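PDB 5O63: restriction endonuclease UbaLAI from Unidentified, which recognises a specific DNA sequence through its N-terminal B3 domain and, as a monomeric Type IIE restriction endonuclease, cleaves DNA. Local coordinates for residues A[32-35]-A[36-40]. Sequence-based numbering, arbitrary orientation. Where two conformers were deposited one is given.
Sequences NDDS and GRHGV. With nucleotides of chain D.
A single carboxylate oxygen, Asp34 OD1, collects three backbone N-H groups from the residues that follow it. The N of His38 lies 2.8 Å from Asp34 OD1 on its syn lone pair, the N of Gly36 comes in on the anti side, closing an Asx turn, and the N of Gly39 approaches from above the carboxylate plane, 3.0 Å from OD1. With chi1 at 57°, CG of Asp34 sits between its own N and carbonyl carbon, which brings OD1 within bonding distance of all three. Its OD2 pairs with Arg102 and, through a water, reaches NH1 of Arg37. This loop, between strands 19-28 and 40-41 of the B3 domain, reads the major-groove edges of three successive purines. His38 ND1 donates to Asn32 O (2.8 Å), in the ring plane and on a carbonyl lone pair, and NE2 donates to N7 of DG6 of chain D; the ring is therefore probably protonated, a state the nearby Asp34 carboxylate would support. Over one face of that ring, the Asn32 amide lies within 20° of parallel, and its ND2 bonds N7 of DA5 of chain D (3.0 Å). Arg37 grips DG7 of chain D through NE to O6 (2.7 Å) and NH2 to N7. Replacing Asp34 by alanine is likely to leave the three N-H groups without their acceptor and Arg102 without its carboxylate mate.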
loop_
_atom_site.group_PDB
_atom_site.type_symbol
_atom_site.label_atom_id
_atom_site.label_comp_id
_atom_site.label_asym_id
_atom_site.label_seq_id
_atom_site.Cartn_x
_atom_site.Cartn_y
_atom_site.Cartn_z
ATOM N N ASN A 32 5.776 -6.840 13.019
ATOM C CA ASN A 32 5.632 -8.182 12.366
ATOM C C ASN A 32 5.490 -8.093 10.868
ATOM O O ASN A 32 5.833 -9.087 10.185
ATOM C CB ASN A 32 4.401 -8.924 12.884
ATOM C CG ASN A 32 4.592 -10.447 12.805
ATOM O OD1 ASN A 32 5.567 -10.963 13.321
ATOM N ND2 ASN A 32 3.679 -11.111 12.120
ATOM N N ASP A 33 4.992 -6.975 10.340
ATOM C CA ASP A 33 4.777 -6.844 8.860
ATOM C C ASP A 33 6.080 -6.862 8.126
ATOM O O ASP A 33 7.084 -6.380 8.628
ATOM C CB ASP A 33 4.082 -5.507 8.596
ATOM C CG ASP A 33 2.613 -5.454 8.973
ATOM O OD1 ASP A 33 1.870 -6.435 8.932
ATOM O OD2 ASP A 33 2.202 -4.253 9.261
ATOM N N ASP A 34 6.094 -7.407 6.873
ATOM C CA ASP A 34 7.267 -7.299 6.022
ATOM C C ASP A 34 6.764 -7.592 4.565
ATOM O O ASP A 34 5.577 -7.588 4.335
ATOM C CB ASP A 34 8.367 -8.223 6.484
ATOM C CG ASP A 34 7.920 -9.684 6.545
ATOM O OD1 ASP A 34 7.100 -10.144 5.723
ATOM O OD2 ASP A 34 8.281 -10.351 7.561
ATOM N N SER A 35 7.726 -7.834 3.664
ATOM C CA SER A 35 7.390 -7.922 2.221
ATOM C C SER A 35 6.582 -9.155 1.853
ATOM O O SER A 35 5.925 -9.189 0.794
ATOM C CB SER A 35 8.699 -7.926 1.414
ATOM O OG SER A 35 9.504 -6.836 1.773
ATOM N N GLY A 36 6.607 -10.189 2.701
ATOM C CA GLY A 36 5.846 -11.380 2.388
ATOM C C GLY A 36 6.068 -12.636 3.265
ATOM O O GLY A 36 5.163 -13.470 3.314
ATOM N N ARG A 37 7.192 -12.715 3.963
ATOM C CA ARG A 37 7.338 -13.779 4.933
ATOM C C ARG A 37 6.153 -13.716 5.919
ATOM O O ARG A 37 5.454 -14.704 6.144
ATOM C CB ARG A 37 8.695 -13.633 5.676
ATOM C CG ARG A 37 9.150 -14.970 6.360
ATOM C CD ARG A 37 8.462 -15.192 7.700
ATOM N NE ARG A 37 9.091 -16.326 8.435
ATOM C CZ ARG A 37 10.058 -16.201 9.364
ATOM N NH1 ARG A 37 10.501 -14.983 9.719
ATOM N NH2 ARG A 37 10.600 -17.290 9.940
ATOM N N HIS A 38 5.867 -12.507 6.431
ATOM C CA HIS A 38 4.640 -12.233 7.136
ATOM C C HIS A 38 3.647 -11.361 6.379
ATOM O O HIS A 38 2.451 -11.368 6.719
ATOM C CB HIS A 38 4.963 -11.491 8.460
ATOM C CG HIS A 38 5.757 -12.324 9.393
ATOM N ND1 HIS A 38 6.526 -11.753 10.394
ATOM C CD2 HIS A 38 5.914 -13.667 9.507
ATOM C CE1 HIS A 38 7.116 -12.712 11.090
ATOM N NE2 HIS A 38 6.761 -13.886 10.578
ATOM N N GLY A 39 4.138 -10.643 5.351
ATOM C CA GLY A 39 3.241 -9.785 4.548
ATOM C C GLY A 39 2.876 -8.519 5.297
ATOM O O GLY A 39 3.332 -8.317 6.439
ATOM N N VAL A 40 2.079 -7.713 4.638
ATOM C CA VAL A 40 1.507 -6.557 5.319
ATOM C C VAL A 40 0.073 -6.937 5.634
ATOM O O VAL A 40 -0.745 -7.197 4.749
ATOM C CB VAL A 40 1.590 -5.300 4.448
ATOM C CG1 VAL A 40 0.740 -4.164 5.093
ATOM C CG2 VAL A 40 3.059 -4.881 4.309
ATOM P P DG D 6 10.380 -16.671 17.010
ATOM O OP1 DG D 6 10.919 -17.278 18.251
ATOM O OP2 DG D 6 11.087 -15.591 16.287
ATOM O "O5'" DG D 6 10.136 -17.828 15.915
ATOM C "C5'" DG D 6 9.566 -19.054 16.262
ATOM C "C4'" DG D 6 9.483 -19.934 15.025
ATOM O "O4'" DG D 6 8.383 -19.429 14.201
ATOM C "C3'" DG D 6 10.729 -19.895 14.130
ATOM O "O3'" DG D 6 10.908 -21.169 13.581
ATOM C "C2'" DG D 6 10.249 -18.994 12.965
ATOM C "C1'" DG D 6 8.791 -19.412 12.887
ATOM N N9 DG D 6 8.011 -18.478 12.120
ATOM C C8 DG D 6 8.124 -17.085 12.080
ATOM N N7 DG D 6 7.322 -16.529 11.179
ATOM C C5 DG D 6 6.659 -17.619 10.597
ATOM C C6 DG D 6 5.749 -17.655 9.521
ATOM O O6 DG D 6 5.284 -16.678 8.854
ATOM N N1 DG D 6 5.333 -18.941 9.212
ATOM C C2 DG D 6 5.767 -20.082 9.883
ATOM N N2 DG D 6 5.257 -21.239 9.462
ATOM N N3 DG D 6 6.665 -20.067 10.881
ATOM C C4 DG D 6 7.082 -18.823 11.168
ATOM P P DA D 5 7.579 -11.191 18.474
ATOM O OP1 DA D 5 8.216 -11.361 19.831
ATOM O OP2 DA D 5 8.156 -10.239 17.498
ATOM O "O5'" DA D 5 7.553 -12.603 17.736
ATOM C "C5'" DA D 5 7.042 -13.737 18.436
ATOM C "C4'" DA D 5 6.911 -14.913 17.511
ATOM O "O4'" DA D 5 5.917 -14.625 16.528
ATOM C "C3'" DA D 5 8.148 -15.246 16.693
ATOM O "O3'" DA D 5 8.880 -16.245 17.397
ATOM C "C2'" DA D 5 7.525 -15.768 15.346
ATOM C "C1'" DA D 5 6.020 -15.658 15.593
ATOM N N9 DA D 5 5.262 -15.274 14.395
ATOM C C8 DA D 5 5.011 -13.994 13.920
ATOM N N7 DA D 5 4.269 -13.983 12.843
ATOM C C5 DA D 5 4.036 -15.329 12.586
ATOM C C6 DA D 5 3.334 -16.005 11.551
ATOM N N6 DA D 5 2.699 -15.374 10.540
ATOM N N1 DA D 5 3.282 -17.370 11.615
ATOM C C2 DA D 5 3.903 -17.978 12.617
ATOM N N3 DA D 5 4.594 -17.472 13.654
ATOM C C4 DA D 5 4.596 -16.118 13.587
ATOM P P DG D 7 12.324 -21.946 13.622
ATOM O OP1 DG D 7 12.659 -22.381 14.900
ATOM O OP2 DG D 7 13.225 -21.165 12.746
ATOM O "O5'" DG D 7 11.958 -23.189 12.715
ATOM C "C5'" DG D 7 10.938 -24.117 13.130
ATOM C "C4'" DG D 7 10.340 -24.775 11.885
ATOM O "O4'" DG D 7 9.478 -23.808 11.181
ATOM C "C3'" DG D 7 11.347 -25.251 10.857
ATOM O "O3'" DG D 7 10.884 -26.464 10.333
ATOM C "C2'" DG D 7 11.319 -24.127 9.777
ATOM C "C1'" DG D 7 9.856 -23.731 9.819
ATOM N N9 DG D 7 9.641 -22.377 9.413
ATOM C C8 DG D 7 10.193 -21.254 9.988
ATOM N N7 DG D 7 9.810 -20.146 9.383
ATOM C C5 DG D 7 8.945 -20.573 8.395
ATOM C C6 DG D 7 8.208 -19.807 7.425
ATOM O O6 DG D 7 8.178 -18.567 7.263
ATOM N N1 DG D 7 7.460 -20.636 6.588
ATOM C C2 DG D 7 7.391 -22.023 6.705
ATOM N N2 DG D 7 6.620 -22.696 5.785
ATOM N N3 DG D 7 8.050 -22.716 7.632
ATOM C C4 DG D 7 8.831 -21.936 8.398
HETATM O O HOH W 1 9.736 -12.262 8.869
#